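Local coordinates for protein aldehyde dehydrogenase (Trypanosoma brucei, PDB 5MYP) that probably oxidises aldehydes to carboxylic acids with NAD+ as coenzyme, in the glycosome, at residues G332-G337 with T350-I355; V265-S270 with L371-Y376; D55-A60 with A160-K165; R65-D70 with N128-L133. One frame throughout, in Å; residues are numbered along the deposited sequence.

Contact 1: residues G332-G337 with T350-I355; sequences GKVAVG and TILTNI. Unlike the reference sequence in segment 350-355: Asn354 (reference Asp).
Gly332 CA lies 3.5 Å from Thr353 O. Lys333 and Thr353 follow as an antiparallel hydrogen-bonded pair: Lys333 N gives to Thr353 O at 2.8 Å, and Thr353 N bonds back to Lys333 O. With CG anti to the backbone N (chi1 -174°), the Lys333 chain starts out beside Thr353 and Asn354, pointing the same way, and its CD passes 3.9 Å from Asn354 ND2. Val334 stands in a non-hydrogen-bonded pair with Leu352; on their shared face of the sheet Val334 CG2 touches Leu352 CD2 at 3.9 Å, while Val334 CG1 nears the methyl of Thr350. Ala335 and Val336 then both face Ile351, forming a classic beta bulge. Ile351 O takes a bond from Ala335 N at 2.9 Å and a weak one from Val336 N at 3.3 Å. The helical psi of Ala335 (-40°) is that of the first position of a classic bulge; its CB lies near Thr353 CG2. Past the bulge, Ile351 N donates to Val336 O at 2.9 Å, and Val336 CG2 lies beside Ile351 CD1 at 3.6 Å. Gly337, with positive phi, leaves the pairing next to Thr350, whose OG1 bonds to Ala348 O and Gly338 N. Strand 333-336 thus runs antiparallel to strand 346-353, which pairs in parallel with strand 370-376; helix 272-287 packs against the face bearing Val336, Ile351 and Thr353.

Contact 2: residues V265-S270 with L371-Y376; sequences VVVEKS and LPVLTY
Val265 and Val373 are the first of four parallel bridge pairs, and Val265 bonds to the residues flanking Val373: its N donates to Pro372 O, and its O accepts from Leu374 N at 2.8 Å. Val267 N then donates to Leu374 O, Tyr376 N reaches Val267 O at 3.0 Å, and Lys269 N closes the series on Tyr376 O. Between these bonds, CA-H groups of Val266 and Thr375 point at Leu374 O and Val267 O. The two strands are inner members of the mixed, largely parallel sheet of the aldehyde dehydrogenase catalytic domain: strand 264-268 also pairs with 229-232, and 370-376 with 346-353. Apolar contacts divide between the sheet faces. On one, Val265 CG2 meets Leu371 CD2 and Val267 CG1 meets Val373 CG1 at 3.7 Å, facing helix 272-287. On the other, Val266 CG1 touches Tyr376 CB at 3.9 Å, next to helix 379-387. A chi1 of 83° turns Tyr376 CG toward strand 264-268; Glu268 CA lies over one ring face in a CH-pi contact, 3.8 Å from the Tyr376 centroid. Glu268 CB and CG meet Tyr376 CZ and OH, the side chains crossing at about a right angle. Within 265-270, Glu268 OE1 accepts from both Ser270 N and Ser270 OG, the hydroxyl at 2.6 Å.

Contact 3: residues D55-A60 with A160-K165; sequences DEFCKA and AELLTK
The Phe57 ring is approached obliquely by Leu162, whose CD2 lies 3.6 Å from Phe57 CD1. Further round the ring, Phe57 CE1 comes near the backbone N of Leu163 and Phe57 CZ meets Leu163 CD1 at 4.1 Å. The other flat group, the Glu56 carboxylate, is deposited in two conformers; in the one described, its CD sits 3.5 Å from Leu162 CD1, so the neighbour of this acidic group across the contact is a methyl. Leu162 carries most of the contact. Its chi1 of -175° sends CG toward helix 54-65, and the two methyls divide: CD1 takes the Glu56 side chain, while CD2 drops among Glu56, Phe57 and Ala60. There Leu162 CD2 touches Ala60 CB at 3.9 Å and comes within 3.3 Å of Glu56 O, a carbonyl already engaged by Ala60 N in its own helix. No hydrogen bond spans the two segments, and their axes, 9.9 Å apart at closest approach, run roughly antiparallel at 151°. Helix 157-170 connects the parallel strands 147-151 and 176-178 of the Rossmann-like sheet that forms the coenzyme domain in this family, and helix 54-65 packs against it. Leu163 also packs on Ile134 and Leu135 of helix 132-143, Phe57 on Leu131 just before that helix, and Cys58 on helix 69-95.

Contact 4: residues R65-D70 with N128-L133; sequences RRRHRD and NYPLLL
Asn128 O accepts the one hydrogen bond across the segments, a weak one from Arg67 NH2 at 2.9 Å, bent to 128° at the hydrogen. The carbon Arg65 CD packs on the same Asn128 O at 3.5 Å. Both arginines have two deposited conformers, and these contacts belong to the ones described. Arg67 crosses Tyr129 at about a right angle, with Tyr129 CD1 3.6 Å from Arg67 NH2, over one face of the guanidinium and offset toward its rim; the two planes are 37° apart. Pro130 CD sits at the guanidinium edge, 3.7 Å from Arg67 NH2. Bends at chi2 and chi3 carry the Arg67 chain round to this position. Outside the segments, Arg67 NH1 forms a salt bridge with Glu76 and Arg67 NE bonds to Asn254, while Arg65 reaches Arg315 O and Tyr129 OH bonds to Thr258. The Asn128 side chain, whose main polar partner is Gln257, lies about 5 Å from that of Cys259, the predicted active-site cysteine. Asn128 begins the Asn-Tyr-Pro sequence of this family, whose asparagine typically helps form the oxyanion hole, and a similar role is probable here. The buried guanidinium would then be a second-shell group, its charge probably offset in part by Glu76; its link to Asn128 O is weak, so any part in positioning that backbone is tentative.

In the fold
From the N terminus, helix 54-65 opens the loop of contact 3, which closes on helix 157-170. Contact 4 is nested inside it, joining the turn before helix 69-95 to the segment leading into helix 132-143. The two touch through the Asp55-Arg69 salt bridge, tying N-terminal helices to the helices that flank the Rossmann-like sheet. Farther along, strand 264-268 opens the loop of contact 2, closed by strand 370-376, with contact 1 nested within; these two contacts share one sheet. The two groups follow in series without crossing; contacts 2 and 4 have centres about 30 Å apart.

Contact 1: residues G332-G337 with T350-I355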
# COMPACT_ATOMS: atom_id res chain seq x y z
N GLY A 332 24.80 -15.18 -26.64
CA GLY A 332 26.22 -14.91 -26.40
C GLY A 332 27.10 -16.13 -26.58
O GLY A 332 26.63 -17.19 -27.02
N LYS A 333 28.38 -15.98 -26.25
CA LYS A 333 29.34 -17.07 -26.28
C LYS A 333 29.21 -17.89 -25.00
O LYS A 333 29.30 -17.34 -23.91
CB LYS A 333 30.76 -16.52 -26.39
CG LYS A 333 31.86 -17.56 -26.57
CD LYS A 333 33.23 -16.91 -26.64
CE LYS A 333 34.29 -17.86 -27.19
NZ LYS A 333 34.50 -19.05 -26.32
N VAL A 334 29.01 -19.20 -25.13
CA VAL A 334 29.02 -20.10 -23.97
C VAL A 334 30.47 -20.21 -23.48
O VAL A 334 31.26 -20.96 -24.04
CB VAL A 334 28.44 -21.50 -24.29
CG1 VAL A 334 28.60 -22.45 -23.11
CG2 VAL A 334 26.98 -21.39 -24.69
N ALA A 335 30.80 -19.40 -22.47
CA ALA A 335 32.14 -19.39 -21.88
C ALA A 335 32.33 -20.56 -20.91
O ALA A 335 33.41 -21.15 -20.87
CB ALA A 335 32.40 -18.07 -21.17
N VAL A 336 31.30 -20.85 -20.12
CA VAL A 336 31.31 -21.97 -19.17
C VAL A 336 29.98 -22.72 -19.27
O VAL A 336 28.92 -22.10 -19.30
CB VAL A 336 31.51 -21.48 -17.72
CG1 VAL A 336 31.50 -22.66 -16.73
CG2 VAL A 336 32.81 -20.70 -17.59
N GLY A 337 30.06 -24.04 -19.34
CA GLY A 337 28.88 -24.90 -19.21
C GLY A 337 28.12 -25.16 -20.50
O GLY A 337 28.71 -25.55 -21.51
N THR A 350 25.25 -21.95 -16.73
CA THR A 350 25.91 -21.60 -17.98
C THR A 350 26.23 -20.11 -17.98
O THR A 350 25.33 -19.28 -17.80
CB THR A 350 25.01 -21.96 -19.17
OG1 THR A 350 24.78 -23.37 -19.18
CG2 THR A 350 25.62 -21.53 -20.50
N ILE A 351 27.51 -19.78 -18.17
CA ILE A 351 27.99 -18.40 -18.19
C ILE A 351 28.13 -17.95 -19.64
O ILE A 351 28.86 -18.59 -20.42
CB ILE A 351 29.35 -18.25 -17.48
CG1 ILE A 351 29.29 -18.84 -16.06
CG2 ILE A 351 29.78 -16.79 -17.44
CD1 ILE A 351 30.62 -18.87 -15.34
N LEU A 352 27.43 -16.88 -20.00
CA LEU A 352 27.51 -16.30 -21.34
C LEU A 352 28.34 -15.03 -21.31
O LEU A 352 28.17 -14.20 -20.43
CB LEU A 352 26.11 -15.97 -21.88
CG LEU A 352 25.08 -17.07 -22.06
CD1 LEU A 352 23.83 -16.47 -22.68
CD2 LEU A 352 25.61 -18.21 -22.91
N THR A 353 29.24 -14.89 -22.29
CA THR A 353 30.01 -13.66 -22.50
C THR A 353 29.72 -13.13 -23.91
O THR A 353 29.02 -13.78 -24.69
CB THR A 353 31.52 -13.91 -22.35
OG1 THR A 353 31.93 -14.92 -23.27
CG2 THR A 353 31.84 -14.36 -20.93
N ASN A 354 30.24 -11.94 -24.21
CA ASN A 354 30.07 -11.30 -25.52
C ASN A 354 28.58 -11.22 -25.89
O ASN A 354 28.16 -11.64 -26.97
CB ASN A 354 30.86 -12.05 -26.61
CG ASN A 354 32.34 -12.17 -26.28
OD1 ASN A 354 32.86 -11.48 -25.40
ND2 ASN A 354 33.03 -13.06 -26.98
N ILE A 355 27.80 -10.68 -24.96
CA ILE A 355 26.35 -10.65 -25.08
C ILE A 355 25.91 -9.54 -26.04
O ILE A 355 26.52 -8.48 -26.09
CB ILE A 355 25.66 -10.49 -23.69
CG1 ILE A 355 25.33 -11.86 -23.10
CG2 ILE A 355 24.36 -9.70 -23.74
CD1 ILE A 355 26.55 -12.67 -22.73

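Contact 2: residues V265-S270 with L371-Y376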
# COMPACT_ATOMS: atom_id res chain seq x y z
N VAL A 265 25.45 -10.46 -14.62
CA VAL A 265 26.59 -9.81 -13.97
C VAL A 265 27.07 -8.63 -14.82
O VAL A 265 27.13 -8.72 -16.05
CB VAL A 265 27.76 -10.80 -13.76
CG1 VAL A 265 28.98 -10.11 -13.15
CG2 VAL A 265 27.33 -11.97 -12.88
N VAL A 266 27.40 -7.52 -14.15
CA VAL A 266 28.10 -6.40 -14.77
C VAL A 266 29.44 -6.28 -14.03
O VAL A 266 29.48 -5.84 -12.88
CB VAL A 266 27.31 -5.07 -14.66
CG1 VAL A 266 27.99 -3.98 -15.49
CG2 VAL A 266 25.87 -5.28 -15.13
N VAL A 267 30.52 -6.69 -14.70
CA VAL A 267 31.84 -6.79 -14.07
C VAL A 267 32.79 -5.73 -14.64
O VAL A 267 32.72 -5.42 -15.83
CB VAL A 267 32.44 -8.22 -14.18
CG1 VAL A 267 32.58 -8.67 -15.63
CG2 VAL A 267 33.77 -8.32 -13.44
N GLU A 268 33.65 -5.18 -13.80
CA GLU A 268 34.63 -4.20 -14.27
C GLU A 268 35.52 -4.88 -15.32
O GLU A 268 35.94 -6.03 -15.13
CB GLU A 268 35.46 -3.63 -13.11
CG GLU A 268 36.18 -2.32 -13.40
CD GLU A 268 37.50 -2.48 -14.13
OE1 GLU A 268 38.13 -3.56 -14.06
OE2 GLU A 268 37.94 -1.51 -14.78
N LYS A 269 35.77 -4.17 -16.42
CA LYS A 269 36.42 -4.71 -17.64
C LYS A 269 37.64 -5.60 -17.37
O LYS A 269 37.76 -6.69 -17.92
CB LYS A 269 36.81 -3.54 -18.55
CG LYS A 269 37.22 -3.91 -19.97
CD LYS A 269 37.64 -2.67 -20.75
CE LYS A 269 38.87 -1.99 -20.14
NZ LYS A 269 39.61 -1.11 -21.10
N SER A 270 38.53 -5.13 -16.50
CA SER A 270 39.77 -5.83 -16.18
C SER A 270 39.59 -7.12 -15.36
O SER A 270 40.50 -7.95 -15.32
CB SER A 270 40.76 -4.90 -15.46
OG SER A 270 40.41 -4.71 -14.10
N LEU A 371 23.62 -17.29 -17.00
CA LEU A 371 24.19 -16.10 -16.38
C LEU A 371 24.99 -15.28 -17.41
O LEU A 371 26.17 -15.57 -17.66
CB LEU A 371 25.09 -16.48 -15.20
CG LEU A 371 25.57 -15.35 -14.29
CD1 LEU A 371 24.43 -14.79 -13.44
CD2 LEU A 371 26.70 -15.83 -13.38
N PRO A 372 24.36 -14.28 -18.03
CA PRO A 372 25.09 -13.32 -18.87
C PRO A 372 26.10 -12.51 -18.06
O PRO A 372 25.82 -12.12 -16.93
CB PRO A 372 23.98 -12.40 -19.39
CG PRO A 372 22.75 -13.23 -19.36
CD PRO A 372 22.90 -14.06 -18.12
N VAL A 373 27.27 -12.27 -18.66
CA VAL A 373 28.31 -11.45 -18.07
C VAL A 373 28.58 -10.28 -19.02
O VAL A 373 29.04 -10.47 -20.15
CB VAL A 373 29.60 -12.27 -17.84
CG1 VAL A 373 30.74 -11.39 -17.34
CG2 VAL A 373 29.34 -13.40 -16.85
N LEU A 374 28.28 -9.08 -18.54
CA LEU A 374 28.54 -7.83 -19.26
C LEU A 374 29.68 -7.10 -18.56
O LEU A 374 29.95 -7.35 -17.39
CB LEU A 374 27.29 -6.95 -19.29
CG LEU A 374 26.13 -7.39 -20.20
CD1 LEU A 374 25.42 -8.62 -19.66
CD2 LEU A 374 25.15 -6.24 -20.38
N THR A 375 30.35 -6.21 -19.29
CA THR A 375 31.45 -5.42 -18.71
C THR A 375 31.10 -3.95 -18.63
O THR A 375 30.22 -3.47 -19.34
CB THR A 375 32.77 -5.60 -19.48
OG1 THR A 375 32.61 -5.20 -20.85
CG2 THR A 375 33.24 -7.04 -19.42
N TYR A 376 31.78 -3.25 -17.72
CA TYR A 376 31.69 -1.80 -17.60
C TYR A 376 33.10 -1.21 -17.44
O TYR A 376 34.02 -1.90 -17.00
CB TYR A 376 30.80 -1.41 -16.40
CG TYR A 376 31.49 -1.41 -15.05
CD1 TYR A 376 32.20 -0.30 -14.60
CD2 TYR A 376 31.41 -2.52 -14.20
CE1 TYR A 376 32.83 -0.29 -13.36
CE2 TYR A 376 32.03 -2.52 -12.96
CZ TYR A 376 32.74 -1.40 -12.55
OH TYR A 376 33.36 -1.39 -11.32

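Contact 3: residues D55-A60 with A160-K165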
# COMPACT_ATOMS: atom_id res chain seq x y z
N ASP A 55 9.79 -34.15 6.99
CA ASP A 55 10.29 -35.20 6.09
C ASP A 55 9.43 -35.37 4.84
O ASP A 55 9.96 -35.41 3.73
CB ASP A 55 10.39 -36.55 6.82
CG ASP A 55 11.48 -36.56 7.89
OD1 ASP A 55 12.33 -35.65 7.94
OD2 ASP A 55 11.50 -37.52 8.69
N GLU A 56 8.12 -35.46 5.03
CA GLU A 56 7.18 -35.63 3.91
C GLU A 56 7.09 -34.39 3.01
O GLU A 56 6.93 -34.53 1.80
CB GLU A 56 5.79 -36.03 4.43
CG GLU A 56 4.97 -36.82 3.41
CD GLU A 56 3.64 -37.30 3.96
OE1 GLU A 56 3.38 -37.09 5.16
OE2 GLU A 56 2.86 -37.89 3.19
N PHE A 57 7.19 -33.20 3.60
CA PHE A 57 7.22 -31.95 2.80
C PHE A 57 8.47 -31.87 1.91
O PHE A 57 8.38 -31.50 0.75
CB PHE A 57 7.14 -30.69 3.69
CG PHE A 57 5.73 -30.26 4.01
CD1 PHE A 57 4.80 -30.01 3.00
CD2 PHE A 57 5.34 -30.06 5.34
CE1 PHE A 57 3.51 -29.61 3.31
CE2 PHE A 57 4.05 -29.65 5.65
CZ PHE A 57 3.14 -29.42 4.63
N CYS A 58 9.63 -32.23 2.47
CA CYS A 58 10.87 -32.30 1.69
C CYS A 58 10.76 -33.29 0.53
O CYS A 58 11.25 -33.02 -0.57
CB CYS A 58 12.07 -32.65 2.58
SG CYS A 58 12.54 -31.32 3.72
N LYS A 59 10.11 -34.43 0.78
CA LYS A 59 9.86 -35.43 -0.27
C LYS A 59 8.91 -34.94 -1.36
O LYS A 59 9.13 -35.19 -2.54
CB LYS A 59 9.32 -36.73 0.34
CG LYS A 59 10.34 -37.49 1.18
CD LYS A 59 11.23 -38.37 0.32
CE LYS A 59 10.55 -39.69 -0.02
NZ LYS A 59 11.44 -40.63 -0.77
N ALA A 60 7.84 -34.24 -0.95
CA ALA A 60 6.88 -33.67 -1.91
C ALA A 60 7.53 -32.57 -2.75
O ALA A 60 7.32 -32.50 -3.97
CB ALA A 60 5.66 -33.12 -1.18
N ALA A 160 1.14 -29.20 -3.14
CA ALA A 160 -0.25 -28.76 -3.01
C ALA A 160 -1.15 -29.86 -2.43
O ALA A 160 -1.99 -29.58 -1.58
CB ALA A 160 -0.79 -28.31 -4.36
N GLU A 161 -0.96 -31.09 -2.89
CA GLU A 161 -1.72 -32.24 -2.38
C GLU A 161 -1.44 -32.46 -0.89
O GLU A 161 -2.37 -32.57 -0.09
CB GLU A 161 -1.38 -33.51 -3.16
CG GLU A 161 -2.23 -34.72 -2.79
CD GLU A 161 -1.76 -36.01 -3.44
OE1 GLU A 161 -0.53 -36.22 -3.55
OE2 GLU A 161 -2.61 -36.83 -3.83
N LEU A 162 -0.16 -32.53 -0.53
CA LEU A 162 0.24 -32.76 0.86
C LEU A 162 -0.25 -31.66 1.80
O LEU A 162 -0.78 -31.95 2.87
CB LEU A 162 1.77 -32.91 0.97
CG LEU A 162 2.33 -33.28 2.34
CD1 LEU A 162 1.74 -34.58 2.86
CD2 LEU A 162 3.85 -33.37 2.29
N LEU A 163 -0.06 -30.41 1.41
CA LEU A 163 -0.51 -29.27 2.22
C LEU A 163 -2.03 -29.27 2.38
O LEU A 163 -2.54 -28.99 3.46
CB LEU A 163 -0.06 -27.94 1.59
CG LEU A 163 -0.40 -26.66 2.35
CD1 LEU A 163 0.23 -26.64 3.74
CD2 LEU A 163 0.02 -25.45 1.54
N THR A 164 -2.74 -29.57 1.30
CA THR A 164 -4.21 -29.64 1.33
C THR A 164 -4.69 -30.76 2.26
O THR A 164 -5.64 -30.57 3.01
CB THR A 164 -4.78 -29.82 -0.10
OG1 THR A 164 -4.42 -28.67 -0.89
CG2 THR A 164 -6.30 -29.95 -0.08
N LYS A 165 -4.01 -31.91 2.24
CA LYS A 165 -4.30 -33.01 3.15
C LYS A 165 -4.02 -32.64 4.62
O LYS A 165 -4.86 -32.88 5.50
CB LYS A 165 -3.49 -34.26 2.77
CG LYS A 165 -3.77 -35.49 3.64
CD LYS A 165 -2.86 -36.66 3.33
CE LYS A 165 -2.79 -37.61 4.52
NZ LYS A 165 -2.21 -38.95 4.19

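Contact 4: residues R65-D70 with N128-L133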
# COMPACT_ATOMS: atom_id res chain seq x y z
N ARG A 65 10.18 -30.34 -7.54
CA ARG A 65 11.32 -29.51 -7.96
C ARG A 65 12.63 -30.26 -8.22
O ARG A 65 13.55 -29.69 -8.81
CB ARG A 65 11.59 -28.44 -6.90
CG ARG A 65 10.41 -27.50 -6.63
CD ARG A 65 10.36 -26.34 -7.62
NE ARG A 65 10.25 -26.78 -9.00
CZ ARG A 65 11.28 -26.87 -9.83
NH1 ARG A 65 11.09 -27.30 -11.06
NH2 ARG A 65 12.50 -26.55 -9.44
N ARG A 66 12.70 -31.53 -7.81
CA ARG A 66 13.98 -32.28 -7.72
C ARG A 66 15.03 -31.53 -6.86
O ARG A 66 16.24 -31.62 -7.11
CB ARG A 66 14.55 -32.64 -9.10
CG ARG A 66 15.48 -33.85 -9.07
CD ARG A 66 15.88 -34.29 -10.46
NE ARG A 66 16.65 -33.26 -11.15
CZ ARG A 66 16.70 -33.07 -12.47
NH1 ARG A 66 16.03 -33.84 -13.31
NH2 ARG A 66 17.45 -32.08 -12.95
N ARG A 67 14.53 -30.81 -5.86
CA ARG A 67 15.37 -30.05 -4.95
C ARG A 67 15.77 -30.97 -3.80
O ARG A 67 14.93 -31.71 -3.27
CB ARG A 67 14.58 -28.83 -4.46
CG ARG A 67 15.36 -27.89 -3.56
CD ARG A 67 15.13 -26.42 -3.93
NE ARG A 67 13.75 -26.04 -4.20
CZ ARG A 67 12.81 -25.89 -3.28
NH1 ARG A 67 13.07 -26.13 -2.01
NH2 ARG A 67 11.58 -25.51 -3.64
N HIS A 68 17.05 -30.95 -3.44
CA HIS A 68 17.59 -31.80 -2.37
C HIS A 68 17.00 -31.39 -1.01
O HIS A 68 16.75 -30.20 -0.78
CB HIS A 68 19.12 -31.72 -2.33
CG HIS A 68 19.77 -32.79 -1.52
ND1 HIS A 68 19.90 -32.73 -0.15
CD2 HIS A 68 20.37 -33.95 -1.90
CE1 HIS A 68 20.52 -33.81 0.29
NE2 HIS A 68 20.82 -34.57 -0.75
N ARG A 69 16.77 -32.37 -0.15
CA ARG A 69 16.20 -32.16 1.19
C ARG A 69 16.87 -31.03 1.97
O ARG A 69 16.19 -30.18 2.55
CB ARG A 69 16.30 -33.46 2.01
CG ARG A 69 16.09 -33.27 3.50
CD ARG A 69 16.25 -34.58 4.24
NE ARG A 69 16.35 -34.36 5.68
CZ ARG A 69 15.32 -34.32 6.53
NH1 ARG A 69 14.07 -34.50 6.12
NH2 ARG A 69 15.55 -34.11 7.82
N ASP A 70 18.20 -31.05 1.99
CA ASP A 70 18.99 -30.03 2.69
C ASP A 70 18.80 -28.63 2.11
O ASP A 70 18.78 -27.65 2.86
CB ASP A 70 20.49 -30.40 2.66
CG ASP A 70 20.80 -31.67 3.45
OD1 ASP A 70 19.91 -32.20 4.15
OD2 ASP A 70 21.95 -32.14 3.36
N ASN A 128 7.85 -22.26 -7.26
CA ASN A 128 9.31 -22.41 -7.14
C ASN A 128 9.78 -22.71 -5.71
O ASN A 128 10.71 -23.51 -5.52
CB ASN A 128 10.05 -21.20 -7.75
CG ASN A 128 9.84 -19.91 -6.99
OD1 ASN A 128 8.78 -19.69 -6.40
ND2 ASN A 128 10.84 -19.04 -7.00
N TYR A 129 9.15 -22.09 -4.72
CA TYR A 129 9.30 -22.46 -3.31
C TYR A 129 7.88 -22.60 -2.76
O TYR A 129 7.36 -21.68 -2.13
CB TYR A 129 10.13 -21.42 -2.55
CG TYR A 129 11.54 -21.33 -3.07
CD1 TYR A 129 12.55 -22.16 -2.58
CD2 TYR A 129 11.86 -20.43 -4.08
CE1 TYR A 129 13.84 -22.08 -3.08
CE2 TYR A 129 13.15 -20.34 -4.59
CZ TYR A 129 14.14 -21.16 -4.09
OH TYR A 129 15.42 -21.07 -4.60
N PRO A 130 7.25 -23.75 -3.04
CA PRO A 130 5.80 -23.88 -2.90
C PRO A 130 5.27 -23.96 -1.47
O PRO A 130 4.07 -23.76 -1.28
CB PRO A 130 5.49 -25.16 -3.68
CG PRO A 130 6.73 -25.98 -3.56
CD PRO A 130 7.87 -25.01 -3.51
N LEU A 131 6.12 -24.26 -0.49
CA LEU A 131 5.71 -24.24 0.91
C LEU A 131 5.95 -22.86 1.53
O LEU A 131 5.05 -22.28 2.13
CB LEU A 131 6.44 -25.33 1.71
CG LEU A 131 5.91 -25.60 3.12
CD1 LEU A 131 4.47 -26.12 3.06
CD2 LEU A 131 6.81 -26.58 3.86
N LEU A 132 7.17 -22.35 1.37
CA LEU A 132 7.54 -21.03 1.90
C LEU A 132 6.60 -19.92 1.43
O LEU A 132 6.09 -19.16 2.24
CB LEU A 132 8.97 -20.67 1.48
CG LEU A 132 9.54 -19.34 1.99
CD1 LEU A 132 9.79 -19.42 3.49
CD2 LEU A 132 10.81 -18.97 1.24
N LEU A 133 6.36 -19.87 0.12
CA LEU A 133 5.66 -18.73 -0.47
C LEU A 133 4.13 -18.84 -0.43
O LEU A 133 3.43 -17.96 -0.95
CB LEU A 133 6.18 -18.48 -1.90
CG LEU A 133 7.68 -18.19 -1.96
CD1 LEU A 133 8.13 -17.98 -3.40
CD2 LEU A 133 8.08 -16.99 -1.10